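Local coordinates for allantoin racemase (Pseudomonas fluorescens, PDB 5LG5), which catalyses the racemization of allantoin and probably also interconverts the D and L forms of 5-monosubstituted hydantoins, at residues A56-V61 with E82-L87; A159-A164 with E188-R193. One frame throughout, in Å; residues are numbered along the deposited sequence.

The chain carries two four-stranded parallel sheets of the same strand order, 2-1-3-4, and each contact joins the helices just before and just after the third strand of one of them. Contact 1 pairs helix 47-63, before strand 70-74, with helix 81-87, after it; contact 2, later in the chain, pairs helix 153-171, before strand 175-179, with helix 187-194, after it. Their centres are 33 Å apart, on opposite sides of the chain's centre, and they do not touch. The same kind of packing thus recurs in both lobes of an Asp/Glu racemase fold. Only contact 1 also meets other subunits of the six-chain assembly.

Contact 1: A56-V61 with E82-L87; sequences AVMDRV and EGLQEL
M58 leaves its helix with CG anti to its own carbonyl carbon (chi1 -78°) and SD carried on in an extended chain, which sends the thioether across to G83 and past L84; only the terminal methyl bends off. L84 answers with a chi2 of -1°, which eclipses CD1 with CA; its chi1 is also off the usual values, so the placing of its methyls is somewhat doubtful. This is helix packing in an alpha/beta lobe of the Asp/Glu racemase fold, with parallel strands in the order 2-1-3-4. Segment 56-61 belongs to the helix leading into strand 70-74 and segment 82-87 to the helix that follows this strand; the two run nearly parallel, 28° apart, with axes 9.8 Å from each other. No hydrogen bond links them.

L84 meets three partners through its two methyls. Its CD1 meets M58 CG at 3.7 Å, the side chains passing at a slant, and also faces V61 CB at 4.1 Å. Its other methyl, CD2, reaches V57 CG1 at 3.7 Å, with the two side chains crossing at about a right angle. V57 and L84 both rest on Q73 of strand 70-74, so their meeting lies against the sheet. Farther along, L87 CD1 comes in across M58, 3.9 Å from its CG. Y51 of the second subunit packs on M58 and F48 of that subunit on L87, so this part of the seam is covered by the assembly. An alanine in place of M58 would probably open a gap, G83 losing the sulfur against its backbone and the CD1 methyls of L84 and L87 the CG they pack on. At G83 the missing side chain matters: the sulfur settles directly against the bare backbone, M58 SD lying 3.7 Å from G83 CA.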
ATOM      1  N   ALA E  56      20.289  13.975  21.740  1.00 15.15           N
ATOM      2  CA  ALA E  56      21.691  13.864  22.126  1.00 12.97           C
ATOM      3  C   ALA E  56      22.605  14.007  20.924  1.00 14.35           C
ATOM      4  O   ALA E  56      23.598  14.730  20.981  1.00 13.83           O
ATOM      5  CB  ALA E  56      21.937  12.537  22.825  1.00 12.23           C
ATOM      6  N   VAL E  57      22.266  13.314  19.836  1.00 14.76           N
ATOM      7  CA  VAL E  57      23.080  13.345  18.622  1.00 13.83           C
ATOM      8  C   VAL E  57      23.074  14.741  18.011  1.00 14.22           C
ATOM      9  O   VAL E  57      24.117  15.277  17.633  1.00 14.13           O
ATOM     10  CB  VAL E  57      22.593  12.281  17.588  1.00 15.74           C
ATOM     11  CG1 VAL E  57      23.193  12.537  16.208  1.00 13.06           C
ATOM     12  CG2 VAL E  57      22.933  10.862  18.075  1.00 12.86           C
ATOM     13  N   MET E  58      21.886  15.327  17.920  1.00 13.28           N
ATOM     14  CA  MET E  58      21.745  16.690  17.415  1.00 12.79           C
ATOM     15  C   MET E  58      22.577  17.670  18.238  1.00 13.47           C
ATOM     16  O   MET E  58      23.318  18.496  17.700  1.00 14.93           O
ATOM     17  CB  MET E  58      20.265  17.102  17.418  1.00 14.48           C
ATOM     18  CG  MET E  58      19.445  16.524  16.272  1.00 13.81           C
ATOM     19  SD  MET E  58      17.727  17.100  16.310  1.00 16.50           S
ATOM     20  CE  MET E  58      16.954  15.589  16.855  1.00 14.56           C
ATOM     21  N   ASP E  59      22.462  17.540  19.551  1.00 14.14           N
ATOM     22  CA  ASP E  59      23.259  18.323  20.493  1.00 17.58           C
ATOM     23  C   ASP E  59      24.770  18.176  20.235  1.00 14.64           C
ATOM     24  O   ASP E  59      25.509  19.162  20.125  1.00 12.67           O
ATOM     25  CB  ASP E  59      22.905  17.881  21.922  1.00 15.88           C
ATOM     26  CG  ASP E  59      23.718  18.611  22.987  1.00 21.85           C
ATOM     27  OD1 ASP E  59      24.544  17.972  23.687  1.00 17.99           O
ATOM     28  OD2 ASP E  59      23.503  19.828  23.132  1.00 13.53           O
ATOM     29  N   ARG E  60      25.216  16.933  20.097  1.00 17.40           N
ATOM     30  CA  ARG E  60      26.641  16.625  19.924  1.00 14.39           C
ATOM     31  C   ARG E  60      27.203  17.211  18.639  1.00 14.43           C
ATOM     32  O   ARG E  60      28.329  17.706  18.594  1.00 13.26           O
ATOM     33  CB  ARG E  60      26.855  15.111  19.935  1.00 15.21           C
ATOM     34  CG  ARG E  60      28.309  14.657  20.071  1.00 14.43           C
ATOM     35  CD  ARG E  60      29.013  15.309  21.257  1.00 17.31           C
ATOM     36  NE  ARG E  60      30.474  15.316  21.140  1.00 18.50           N
ATOM     37  CZ  ARG E  60      31.194  16.227  20.488  1.00 18.06           C
ATOM     38  NH1 ARG E  60      30.606  17.222  19.835  1.00 15.10           N
ATOM     39  NH2 ARG E  60      32.515  16.127  20.478  1.00 19.65           N
ATOM     40  N   VAL E  61      26.413  17.125  17.581  1.00 15.32           N
ATOM     41  CA  VAL E  61      26.831  17.621  16.283  1.00 13.28           C
ATOM     42  C   VAL E  61      26.879  19.151  16.268  1.00 14.84           C
ATOM     43  O   VAL E  61      27.805  19.750  15.714  1.00 14.91           O
ATOM     44  CB  VAL E  61      25.915  17.061  15.168  1.00 13.48           C
ATOM     45  CG1 VAL E  61      26.183  17.761  13.832  1.00 12.95           C
ATOM     46  CG2 VAL E  61      26.089  15.527  15.076  1.00  9.91           C
ATOM     47  N   GLU E  82      16.076  13.483  10.662  1.00 12.87           N
ATOM     48  CA  GLU E  82      15.354  14.612  10.086  1.00 16.07           C
ATOM     49  C   GLU E  82      15.707  15.916  10.782  1.00 14.82           C
ATOM     50  O   GLU E  82      15.766  16.960  10.143  1.00 13.23           O
ATOM     51  CB  GLU E  82      13.839  14.402  10.163  1.00 15.17           C
ATOM     52  CG  GLU E  82      13.304  13.135   9.515  1.00 19.05           C
ATOM     53  CD  GLU E  82      13.093  12.011  10.520  1.00 24.41           C
ATOM     54  OE1 GLU E  82      13.863  11.914  11.505  1.00 23.04           O
ATOM     55  OE2 GLU E  82      12.106  11.260  10.353  1.00 30.22           O
ATOM     56  N   GLY E  83      15.954  15.839  12.086  1.00 13.75           N
ATOM     57  CA  GLY E  83      16.356  17.003  12.864  1.00 16.30           C
ATOM     58  C   GLY E  83      17.708  17.518  12.421  1.00 12.82           C
ATOM     59  O   GLY E  83      17.892  18.726  12.214  1.00 13.01           O
ATOM     60  N   LEU E  84      18.664  16.602  12.279  1.00 14.84           N
ATOM     61  CA  LEU E  84      19.986  16.966  11.754  1.00 13.11           C
ATOM     62  C   LEU E  84      19.848  17.636  10.396  1.00 10.48           C
ATOM     63  O   LEU E  84      20.513  18.635  10.120  1.00 11.84           O
ATOM     64  CB  LEU E  84      20.878  15.734  11.591  1.00 14.52           C
ATOM     65  CG  LEU E  84      21.977  15.373  12.606  1.00 18.83           C
ATOM     66  CD1 LEU E  84      22.090  16.378  13.744  1.00 13.61           C
ATOM     67  CD2 LEU E  84      21.796  13.949  13.117  1.00 18.82           C
ATOM     68  N   GLN E  85      18.994  17.067   9.544  1.00 11.14           N
ATOM     69  CA  GLN E  85      18.788  17.601   8.197  1.00 12.09           C
ATOM     70  C   GLN E  85      18.284  19.043   8.191  1.00 10.11           C
ATOM     71  O   GLN E  85      18.613  19.819   7.289  1.00 11.02           O
ATOM     72  CB  GLN E  85      17.874  16.687   7.371  1.00  9.41           C
ATOM     73  CG  GLN E  85      18.564  15.383   6.907  1.00 10.05           C
ATOM     74  CD  GLN E  85      17.622  14.460   6.166  1.00 14.65           C
ATOM     75  OE1 GLN E  85      16.616  14.026   6.723  1.00 13.03           O
ATOM     76  NE2 GLN E  85      17.929  14.167   4.900  1.00 15.75           N
ATOM     77  N   GLU E  86      17.479  19.404   9.181  1.00 11.68           N
ATOM     78  CA  GLU E  86      17.023  20.794   9.302  1.00 10.38           C
ATOM     79  C   GLU E  86      18.155  21.653   9.798  1.00 12.04           C
ATOM     80  O   GLU E  86      18.383  22.749   9.297  1.00 12.44           O
ATOM     81  CB  GLU E  86      15.883  20.901  10.297  1.00 10.80           C
ATOM     82  CG  GLU E  86      14.572  20.374   9.801  1.00 13.78           C
ATOM     83  CD  GLU E  86      13.452  20.701  10.749  1.00 13.81           C
ATOM     84  OE1 GLU E  86      13.746  21.266  11.832  1.00 12.62           O
ATOM     85  OE2 GLU E  86      12.292  20.356  10.427  1.00 12.77           O
ATOM     86  N   LEU E  87      18.849  21.145  10.818  1.00 11.81           N
ATOM     87  CA  LEU E  87      19.909  21.889  11.476  1.00 13.50           C
ATOM     88  C   LEU E  87      21.105  22.137  10.565  1.00 15.04           C
ATOM     89  O   LEU E  87      21.752  23.179  10.658  1.00 15.45           O
ATOM     90  CB  LEU E  87      20.366  21.135  12.723  1.00 13.89           C
ATOM     91  CG  LEU E  87      19.317  21.096  13.838  1.00 14.84           C
ATOM     92  CD1 LEU E  87      19.761  20.138  14.916  1.00 12.00           C
ATOM     93  CD2 LEU E  87      19.119  22.509  14.406  1.00 19.36           C
TER

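Contact 2: A159-A164 with E188-R193; sequences AIVRQA and EQIRQR
The CG2 branch of I160 meets the end methyl of I190, the side chains crossing at about a right angle, with I160 CG2 3.6 Å from I190 CD1. The helices behind them belong to the second alpha/beta lobe of the Asp/Glu racemase fold, its parallel strands again in the order 2-1-3-4. Segment 159-164 is part of the helix before strand 175-179, and segment 188-193 part of the helix after it. They cross at -48° with axes 10.2 Å apart.

I190 is the central side chain. Its CG1 stands anti to its carbonyl carbon (chi1 -60°), a turn that carries the arm ending in the CD1 that meets I160. V161 CG2 lies 4.4 Å from I190 CG1, while I190 CG2, on the other branch, looks to A164 CB at 4.2 Å. On the sheet side I190 rests on L178 and A164 on I176, both of strand 175-179, and M157 of helix 153-171 also packs on I190.

Toward solvent the character changes. R193 crosses V161 at about a right angle, and the valine methyl CG2 lies over one face of the guanidinium and also touches the aliphatic part, 3.7 Å from R193 CD. The bend at chi3, 86°, turns NE away from an extended path. The charge itself is answered by E158, in a salt bridge with R193 NH2, which may help to hold the group over the valine, although lattice contacts could also influence it. The closest approach here is V161 CG2 to R193 NE, 3.4 Å.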
ATOM      1  N   ALA E 159      24.202 -16.129  17.151  1.00 16.34           N
ATOM      2  CA  ALA E 159      22.795 -15.737  17.177  1.00 20.88           C
ATOM      3  C   ALA E 159      22.434 -14.911  15.941  1.00 22.76           C
ATOM      4  O   ALA E 159      21.347 -15.061  15.373  1.00 22.13           O
ATOM      5  CB  ALA E 159      22.484 -14.961  18.443  1.00 20.82           C
ATOM      6  N   ILE E 160      23.355 -14.043  15.533  1.00 18.70           N
ATOM      7  CA  ILE E 160      23.163 -13.226  14.350  1.00 17.21           C
ATOM      8  C   ILE E 160      23.137 -14.135  13.120  1.00 19.49           C
ATOM      9  O   ILE E 160      22.217 -14.053  12.299  1.00 18.92           O
ATOM     10  CB  ILE E 160      24.280 -12.164  14.208  1.00 15.28           C
ATOM     11  CG1 ILE E 160      24.251 -11.170  15.367  1.00 18.50           C
ATOM     12  CG2 ILE E 160      24.186 -11.440  12.863  1.00 19.02           C
ATOM     13  CD1 ILE E 160      25.436 -10.205  15.364  1.00 15.20           C
ATOM     14  N   VAL E 161      24.120 -15.035  13.017  1.00 18.76           N
ATOM     15  CA  VAL E 161      24.164 -15.971  11.888  1.00 19.29           C
ATOM     16  C   VAL E 161      22.892 -16.792  11.780  1.00 15.71           C
ATOM     17  O   VAL E 161      22.363 -16.950  10.673  1.00 16.16           O
ATOM     18  CB  VAL E 161      25.435 -16.902  11.912  1.00 23.37           C
ATOM     19  CG1 VAL E 161      25.333 -18.051  10.906  1.00 19.06           C
ATOM     20  CG2 VAL E 161      26.716 -16.090  11.691  1.00 25.90           C
ATOM     21  N   ARG E 162      22.358 -17.258  12.911  1.00 13.93           N
ATOM     22  CA  ARG E 162      21.122 -18.044  12.858  1.00 20.00           C
ATOM     23  C   ARG E 162      19.965 -17.252  12.274  1.00 17.54           C
ATOM     24  O   ARG E 162      19.205 -17.784  11.468  1.00 18.85           O
ATOM     25  CB  ARG E 162      20.708 -18.640  14.216  1.00 20.98           C
ATOM     26  CG  ARG E 162      19.357 -19.402  14.089  1.00 25.08           C
ATOM     27  CD  ARG E 162      18.896 -20.231  15.309  1.00 34.24           C
ATOM     28  NE  ARG E 162      18.610 -19.445  16.508  1.00 43.37           N
ATOM     29  CZ  ARG E 162      19.463 -19.301  17.522  1.00 49.31           C
ATOM     30  NH1 ARG E 162      20.640 -19.913  17.478  1.00 46.14           N
ATOM     31  NH2 ARG E 162      19.140 -18.565  18.581  1.00 39.30           N
ATOM     32  N   GLN E 163      19.823 -15.990  12.678  1.00 19.68           N
ATOM     33  CA  GLN E 163      18.743 -15.158  12.141  1.00 17.82           C
ATOM     34  C   GLN E 163      18.943 -14.890  10.660  1.00 13.40           C
ATOM     35  O   GLN E 163      17.991 -14.907   9.886  1.00 16.72           O
ATOM     36  CB  GLN E 163      18.621 -13.839  12.910  1.00 14.96           C
ATOM     37  CG  GLN E 163      18.161 -14.026  14.343  1.00 13.62           C
ATOM     38  CD  GLN E 163      16.908 -14.866  14.413  1.00 18.97           C
ATOM     39  OE1 GLN E 163      15.986 -14.696  13.610  1.00 16.56           O
ATOM     40  NE2 GLN E 163      16.873 -15.799  15.360  1.00 20.08           N
ATOM     41  N   ALA E 164      20.191 -14.655  10.267  1.00 15.56           N
ATOM     42  CA  ALA E 164      20.502 -14.458   8.856  1.00 11.48           C
ATOM     43  C   ALA E 164      20.134 -15.698   8.041  1.00 16.90           C
ATOM     44  O   ALA E 164      19.571 -15.593   6.945  1.00 14.85           O
ATOM     45  CB  ALA E 164      21.966 -14.105   8.672  1.00 12.01           C
ATOM     46  N   GLU E 188      31.739  -9.548   7.101  1.00 25.99           N
ATOM     47  CA  GLU E 188      32.549 -10.486   6.335  1.00 31.45           C
ATOM     48  C   GLU E 188      32.370 -11.905   6.886  1.00 29.15           C
ATOM     49  O   GLU E 188      32.190 -12.860   6.131  1.00 29.67           O
ATOM     50  CB  GLU E 188      34.026 -10.047   6.302  1.00 33.33           C
ATOM     51  CG  GLU E 188      34.322  -8.810   5.415  1.00 38.70           C
ATOM     52  CD  GLU E 188      33.916  -7.461   6.034  1.00 36.78           C
ATOM     53  OE1 GLU E 188      34.036  -6.422   5.336  1.00 29.38           O
ATOM     54  OE2 GLU E 188      33.482  -7.424   7.211  1.00 36.80           O
ATOM     55  N   GLN E 189      32.372 -12.028   8.205  1.00 28.26           N
ATOM     56  CA  GLN E 189      32.219 -13.333   8.826  1.00 31.62           C
ATOM     57  C   GLN E 189      30.830 -13.911   8.542  1.00 31.69           C
ATOM     58  O   GLN E 189      30.690 -15.105   8.263  1.00 32.07           O
ATOM     59  CB  GLN E 189      32.471 -13.232  10.337  1.00 31.49           C
ATOM     60  CG  GLN E 189      33.810 -12.604  10.706  1.00 31.14           C
ATOM     61  CD  GLN E 189      33.672 -11.234  11.348  1.00 37.30           C
ATOM     62  OE1 GLN E 189      33.230 -10.276  10.708  1.00 36.53           O
ATOM     63  NE2 GLN E 189      34.055 -11.132  12.621  1.00 35.15           N
ATOM     64  N   ILE E 190      29.804 -13.062   8.620  1.00 31.78           N
ATOM     65  CA  ILE E 190      28.422 -13.472   8.324  1.00 29.50           C
ATOM     66  C   ILE E 190      28.258 -13.858   6.857  1.00 26.06           C
ATOM     67  O   ILE E 190      27.563 -14.832   6.539  1.00 25.39           O
ATOM     68  CB  ILE E 190      27.413 -12.363   8.711  1.00 24.82           C
ATOM     69  CG1 ILE E 190      27.528 -12.066  10.202  1.00 28.34           C
ATOM     70  CG2 ILE E 190      25.987 -12.776   8.373  1.00 23.28           C
ATOM     71  CD1 ILE E 190      26.893 -10.770  10.602  1.00 31.60           C
ATOM     72  N   ARG E 191      28.878 -13.081   5.967  1.00 27.84           N
ATOM     73  CA  ARG E 191      28.871 -13.396   4.534  1.00 30.65           C
ATOM     74  C   ARG E 191      29.437 -14.789   4.287  1.00 30.66           C
ATOM     75  O   ARG E 191      28.833 -15.605   3.581  1.00 35.95           O
ATOM     76  CB  ARG E 191      29.703 -12.385   3.743  1.00 26.81           C
ATOM     77  CG  ARG E 191      29.781 -12.701   2.247  1.00 28.84           C
ATOM     78  CD  ARG E 191      30.977 -11.999   1.616  1.00 36.61           C
ATOM     79  NE  ARG E 191      32.177 -12.290   2.403  1.00 42.20           N
ATOM     80  CZ  ARG E 191      33.126 -11.407   2.695  1.00 46.61           C
ATOM     81  NH1 ARG E 191      33.043 -10.159   2.245  1.00 43.76           N
ATOM     82  NH2 ARG E 191      34.170 -11.777   3.433  1.00 49.47           N
ATOM     83  N   GLN E 192      30.602 -15.047   4.871  1.00 32.00           N
ATOM     84  CA  GLN E 192      31.272 -16.334   4.720  1.00 36.53           C
ATOM     85  C   GLN E 192      30.405 -17.460   5.262  1.00 32.70           C
ATOM     86  O   GLN E 192      30.357 -18.552   4.703  1.00 33.18           O
ATOM     87  CB  GLN E 192      32.635 -16.320   5.417  1.00 36.87           C
ATOM     88  CG  GLN E 192      33.734 -15.619   4.632  1.00 41.99           C
ATOM     89  CD  GLN E 192      33.967 -16.234   3.252  1.00 54.09           C
ATOM     90  OE1 GLN E 192      33.240 -15.949   2.294  1.00 53.50           O
ATOM     91  NE2 GLN E 192      34.957 -17.120   3.162  1.00 51.68           N
ATOM     92  N   ARG E 193      29.700 -17.162   6.347  1.00 32.42           N
ATOM     93  CA  ARG E 193      28.877 -18.141   7.035  1.00 34.01           C
ATOM     94  C   ARG E 193      27.510 -18.347   6.354  1.00 34.57           C
ATOM     95  O   ARG E 193      26.893 -19.395   6.525  1.00 31.52           O
ATOM     96  CB  ARG E 193      28.752 -17.740   8.518  1.00 34.91           C
ATOM     97  CG  ARG E 193      30.032 -18.028   9.336  1.00 36.90           C
ATOM     98  CD  ARG E 193      30.033 -17.404  10.749  1.00 38.06           C
ATOM     99  NE  ARG E 193      29.394 -18.201  11.809  1.00 42.92           N
ATOM    100  CZ  ARG E 193      29.706 -18.097  13.103  1.00 39.15           C
ATOM    101  NH1 ARG E 193      30.689 -17.284  13.473  1.00 39.12           N
ATOM    102  NH2 ARG E 193      29.095 -18.842  14.019  1.00 32.61           N
TER